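Local coordinates for protein endo-N-acetyl-beta-D-glucosaminidase (Hypocrea jecorina, PDB 4AC1) that removes N-linked glycans, including those on the fungus's own cellulases, by cutting within their chitobiose core as a family 18 glycoside hydrolase, at residues Asn236-Ile239 with Val240-Ser244; Pro268-Trp271 with Ala272-Val275. All coordinates share one frame; numbering follows the deposited sequence.

Contact 1: Asn236-Ile239 with Val240-Ser244; sequences NNTI and VSLVS. With NAG (2-acetamido-2-deoxy-beta-D-glucopyranose), chain B.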
loop_
_atom_site.group_PDB
_atom_site.type_symbol
_atom_site.label_atom_id
_atom_site.label_comp_id
_atom_site.label_asym_id
_atom_site.label_seq_id
_atom_site.Cartn_x
_atom_site.Cartn_y
_atom_site.Cartn_z
ATOM N N ASN A 236 14.264 -5.242 -12.658
ATOM C CA ASN A 236 14.501 -6.660 -12.862
ATOM C C ASN A 236 15.920 -7.078 -12.467
ATOM O O ASN A 236 16.108 -8.063 -11.749
ATOM C CB ASN A 236 14.223 -7.046 -14.311
ATOM C CG ASN A 236 14.512 -8.496 -14.572
ATOM O OD1 ASN A 236 13.933 -9.378 -13.935
ATOM N ND2 ASN A 236 15.435 -8.755 -15.509
ATOM N N ASN A 237 16.915 -6.319 -12.922
ATOM C CA ASN A 237 18.300 -6.649 -12.630
ATOM C C ASN A 237 18.537 -6.721 -11.117
ATOM O O ASN A 237 19.165 -7.635 -10.603
ATOM C CB ASN A 237 19.212 -5.629 -13.329
ATOM C CG ASN A 237 20.676 -5.983 -13.219
ATOM O OD1 ASN A 237 21.350 -5.597 -12.260
ATOM N ND2 ASN A 237 21.185 -6.708 -14.212
ATOM N N THR A 238 17.992 -5.746 -10.404
ATOM C CA THR A 238 18.122 -5.712 -8.961
ATOM C C THR A 238 17.392 -6.872 -8.286
ATOM O O THR A 238 17.935 -7.500 -7.384
ATOM C CB THR A 238 17.612 -4.370 -8.410
ATOM O OG1 THR A 238 18.437 -3.324 -8.944
ATOM C CG2 THR A 238 17.685 -4.319 -6.895
ATOM N N ILE A 239 16.168 -7.163 -8.720
ATOM C CA ILE A 239 15.406 -8.252 -8.102
ATOM C C ILE A 239 16.078 -9.617 -8.314
ATOM O O ILE A 239 16.123 -10.426 -7.386
ATOM C CB ILE A 239 13.937 -8.226 -8.549
ATOM C CG1 ILE A 239 13.230 -7.052 -7.856
ATOM C CG2 ILE A 239 13.241 -9.560 -8.239
ATOM C CD1 ILE A 239 11.791 -6.816 -8.320
ATOM N N VAL A 240 16.619 -9.855 -9.513
ATOM C CA VAL A 240 17.409 -11.076 -9.771
ATOM C C VAL A 240 18.503 -11.236 -8.699
ATOM O O VAL A 240 18.673 -12.314 -8.121
ATOM C CB VAL A 240 18.001 -11.123 -11.211
ATOM C CG1 VAL A 240 18.986 -12.291 -11.361
ATOM C CG2 VAL A 240 16.890 -11.258 -12.226
ATOM N N SER A 241 19.227 -10.153 -8.433
ATOM C CA SER A 241 20.285 -10.183 -7.429
ATOM C C SER A 241 19.740 -10.425 -6.019
ATOM O O SER A 241 20.279 -11.234 -5.272
ATOM C CB SER A 241 21.098 -8.895 -7.482
ATOM O OG SER A 241 22.131 -8.913 -6.519
ATOM N N LEU A 242 18.668 -9.720 -5.647
ATOM C CA LEU A 242 18.062 -9.909 -4.328
ATOM C C LEU A 242 17.601 -11.341 -4.095
ATOM O O LEU A 242 17.857 -11.899 -3.031
ATOM C CB LEU A 242 16.884 -8.948 -4.120
ATOM C CG LEU A 242 17.247 -7.460 -4.078
ATOM C CD1 LEU A 242 15.990 -6.619 -4.048
ATOM C CD2 LEU A 242 18.137 -7.148 -2.893
ATOM N N VAL A 243 16.925 -11.926 -5.086
ATOM C CA VAL A 243 16.438 -13.301 -5.003
ATOM C C VAL A 243 17.606 -14.290 -4.824
ATOM O O VAL A 243 17.500 -15.268 -4.087
ATOM C CB VAL A 243 15.528 -13.626 -6.223
ATOM C CG1 VAL A 243 15.297 -15.134 -6.396
ATOM C CG2 VAL A 243 14.195 -12.887 -6.081
ATOM N N SER A 244 18.735 -14.005 -5.484
ATOM C CA SER A 244 19.931 -14.853 -5.321
ATOM C C SER A 244 20.464 -14.826 -3.878
ATOM O O SER A 244 21.052 -15.811 -3.403
ATOM C CB SER A 244 21.018 -14.478 -6.330
ATOM O OG SER A 244 21.776 -13.365 -5.903
HETATM C C1 NAG B . 15.876 -10.071 -15.898
HETATM C C2 NAG B . 15.274 -10.367 -17.274
HETATM C C3 NAG B . 15.923 -11.573 -17.961
HETATM C C4 NAG B . 17.440 -11.615 -17.802
HETATM C C5 NAG B . 17.888 -11.288 -16.376
HETATM C C6 NAG B . 19.403 -11.129 -16.274
HETATM C C7 NAG B . 12.966 -9.658 -17.567
HETATM C C8 NAG B . 11.520 -9.993 -17.375
HETATM N N2 NAG B . 13.840 -10.568 -17.152
HETATM O O3 NAG B . 15.644 -11.536 -19.344
HETATM O O4 NAG B . 17.884 -12.905 -18.165
HETATM O O5 NAG B . 17.291 -10.077 -15.954
HETATM O O6 NAG B . 19.871 -10.076 -17.097
HETATM O O7 NAG B . 13.292 -8.592 -18.085
#
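Asn236 and Val240 meet one turn apart on helix 232-246, a local contact of i to i+4 neighbours on the outside of the barrel, where the chain carries a glycan. Val240 N gives a hydrogen bond of 2.9 Å to Asn236 O, nearly straight at 174°, and its CG2 methyl lies 3.9 Å from Asn236 OD1. With CG anti to its backbone N (chi1 178°), Asn236 swings its amide beside this methyl, and ND2 is joined covalently to NAG C1 at 1.4 Å. The sugar ring then runs past the valine, whose CG2 is 3.9 Å from NAG O5, and a short branched side chain probably suits this place beside the glycan. Asn236, Asn237 and Thr238 spell the N-glycosylation sequon, here within the helix that crosses from strand 216-221 to strand 251-255. Thr238 is buried: its OG1 is hydrogen-bonded to Met197 O, while CG2 runs alongside Leu242 CD1 at 4.0 Å. Leu242 is buried against the loop at Thr200 and against Tyr203 and Asp204 of helix 201-208. Between the two, Leu242 N bonds to Thr238 O at 2.9 Å. Ile239 packs on Ile278 of helix 270-279.

Contact 2: Pro268-Trp271 with Ala272-Val275; sequences PWEW and AQIV. With ZN (zinc ion), chain H.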
loop_
_atom_site.group_PDB
_atom_site.type_symbol
_atom_site.label_atom_id
_atom_site.label_comp_id
_atom_site.label_asym_id
_atom_site.label_seq_id
_atom_site.Cartn_x
_atom_site.Cartn_y
_atom_site.Cartn_z
ATOM N N PRO A 268 -3.057 0.237 -18.995
ATOM C CA PRO A 268 -2.297 0.362 -17.744
ATOM C C PRO A 268 -1.891 -0.974 -17.105
ATOM O O PRO A 268 -0.987 -1.003 -16.270
ATOM C CB PRO A 268 -3.261 1.137 -16.838
ATOM C CG PRO A 268 -4.623 0.854 -17.389
ATOM C CD PRO A 268 -4.424 0.780 -18.866
ATOM N N TRP A 269 -2.548 -2.060 -17.513
ATOM C CA TRP A 269 -2.272 -3.420 -17.022
ATOM C C TRP A 269 -0.949 -3.991 -17.520
ATOM O O TRP A 269 -0.473 -5.000 -16.987
ATOM C CB TRP A 269 -3.395 -4.373 -17.434
ATOM C CG TRP A 269 -3.620 -4.352 -18.909
ATOM C CD1 TRP A 269 -2.918 -5.045 -19.846
ATOM C CD2 TRP A 269 -4.587 -3.569 -19.620
ATOM N NE1 TRP A 269 -3.400 -4.754 -21.105
ATOM C CE2 TRP A 269 -4.423 -3.852 -20.996
ATOM C CE3 TRP A 269 -5.570 -2.653 -19.232
ATOM C CZ2 TRP A 269 -5.222 -3.263 -21.988
ATOM C CZ3 TRP A 269 -6.377 -2.078 -20.213
ATOM C CH2 TRP A 269 -6.187 -2.380 -21.577
ATOM N N GLU A 270 -0.344 -3.371 -18.539
ATOM C CA GLU A 270 0.905 -3.903 -19.065
ATOM C C GLU A 270 2.028 -3.888 -18.028
ATOM O O GLU A 270 2.857 -4.796 -18.009
ATOM C CB GLU A 270 1.323 -3.206 -20.353
ATOM C CG GLU A 270 0.420 -3.562 -21.519
ATOM C CD GLU A 270 0.801 -2.877 -22.808
ATOM O OE1 GLU A 270 1.646 -1.966 -22.773
ATOM O OE2 GLU A 270 0.234 -3.242 -23.871
ATOM N N TRP A 271 2.028 -2.882 -17.147
ATOM C CA TRP A 271 2.971 -2.835 -16.041
ATOM C C TRP A 271 2.918 -4.132 -15.224
ATOM O O TRP A 271 3.938 -4.760 -14.985
ATOM C CB TRP A 271 2.664 -1.634 -15.138
ATOM C CG TRP A 271 3.643 -1.442 -14.010
ATOM C CD1 TRP A 271 4.799 -0.717 -14.053
ATOM C CD2 TRP A 271 3.549 -1.981 -12.686
ATOM N NE1 TRP A 271 5.433 -0.767 -12.837
ATOM C CE2 TRP A 271 4.686 -1.535 -11.977
ATOM C CE3 TRP A 271 2.613 -2.792 -12.027
ATOM C CZ2 TRP A 271 4.919 -1.885 -10.646
ATOM C CZ3 TRP A 271 2.846 -3.130 -10.695
ATOM C CH2 TRP A 271 3.981 -2.668 -10.015
ATOM N N ALA A 272 1.711 -4.534 -14.815
ATOM C CA ALA A 272 1.553 -5.755 -14.025
ATOM C C ALA A 272 1.989 -7.011 -14.766
ATOM O O ALA A 272 2.495 -7.930 -14.143
ATOM C CB ALA A 272 0.121 -5.894 -13.512
ATOM N N GLN A 273 1.792 -7.042 -16.085
ATOM C CA GLN A 273 2.328 -8.127 -16.912
ATOM C C GLN A 273 3.860 -8.189 -16.868
ATOM O O GLN A 273 4.441 -9.240 -16.637
ATOM C CB GLN A 273 1.858 -7.976 -18.361
ATOM C CG GLN A 273 0.367 -8.152 -18.561
ATOM C CD GLN A 273 -0.074 -7.906 -19.985
ATOM O OE1 GLN A 273 0.358 -6.944 -20.620
ATOM N NE2 GLN A 273 -0.975 -8.743 -20.477
ATOM N N ILE A 274 4.506 -7.041 -17.057
ATOM C CA ILE A 274 5.963 -6.966 -17.012
ATOM C C ILE A 274 6.506 -7.365 -15.644
ATOM O O ILE A 274 7.454 -8.149 -15.534
ATOM C CB ILE A 274 6.455 -5.552 -17.432
ATOM C CG1 ILE A 274 6.174 -5.344 -18.924
ATOM C CG2 ILE A 274 7.940 -5.363 -17.112
ATOM C CD1 ILE A 274 6.614 -4.022 -19.474
ATOM N N VAL A 275 5.895 -6.835 -14.587
ATOM C CA VAL A 275 6.367 -7.159 -13.237
ATOM C C VAL A 275 6.081 -8.615 -12.864
ATOM O O VAL A 275 6.845 -9.215 -12.132
ATOM C CB VAL A 275 5.857 -6.141 -12.183
ATOM C CG1 VAL A 275 6.395 -6.467 -10.816
ATOM C CG2 VAL A 275 6.308 -4.756 -12.568
HETATM ZN ZN ZN H . 0.348 -2.335 -25.750
HETATM O O HOH W 1 -0.600 -2.592 -14.087
HETATM O O HOH W 2 -2.467 -7.564 -22.832
HETATM O O HOH W 3 3.278 -6.260 -21.018
HETATM O O HOH W 4 1.594 -0.954 -25.117
HETATM O O HOH W 5 0.386 -1.506 -27.680
HETATM O O HOH W 6 -0.956 -3.950 -26.610
HETATM O O HOH W 7 1.983 -3.549 -26.286
#
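Glu270 and Gln273 cross near the start of helix 270-279, Gln273 OE1 lying 3.5 Å from Glu270 CG, their carboxylate and amide planes only 12° apart. Beyond that crossing the carboxylate of Glu270, apt for a metal, binds zinc through OE2 at 2.1 Å, and OE1 receives a hydrogen bond from water 4, itself a zinc ligand. Glu267 and three more waters complete the shell. Gln273 suits its place by offering both a donor and an acceptor: NE2 bonds to Lys29 O and to water 2, which also makes a weak bond to Trp269 NE1, while water 3 donates to OE1 at 3.0 Å. The indole of Trp269 stands almost perpendicular to that amide and presents CD1, at its edge, to OE1.

On the inner side, Val275 CG2 sits over the face of the Trp271 six-membered ring, 3.7 Å from its centroid in a CH-pi contact. A chi1 of -176° sets CG opposite the backbone N, and the indole lies against Leu5, Val7 and Val252 of the barrel strands. Were Trp271 replaced by an alanine, the Val275 methyl would probably lose its aromatic face and a gap open between helix and strands. Water 1 accepts from Ala272 N and donates to Pro268 O, replacing a direct bond.

Four of the six zinc ligands are waters, consistent with a solvent-accessible site, and one-oxygen binding leaves Glu270 OE1 probably steadying a zinc-bound water.

Overall arrangement
Contact 1 and contact 2 follow each other along the chain, on helices 232-246 and 270-279, with strand 251-255 between them. Their centres are about 18 Å apart and their nearest atoms about 6 Å, so they do not touch directly. The join is made further along the second helix, where Ile278 meets Asn236 and Ile239. Both helices belong to the outer layer of the (beta/alpha)8 barrel of family 18, near the seam where strand 251-255 pairs with strand 4-9 to close the sheet. The closing helix thus packs against this seam through contact 2, while contact 1 carries an N-linked sugar on the neighbouring helix.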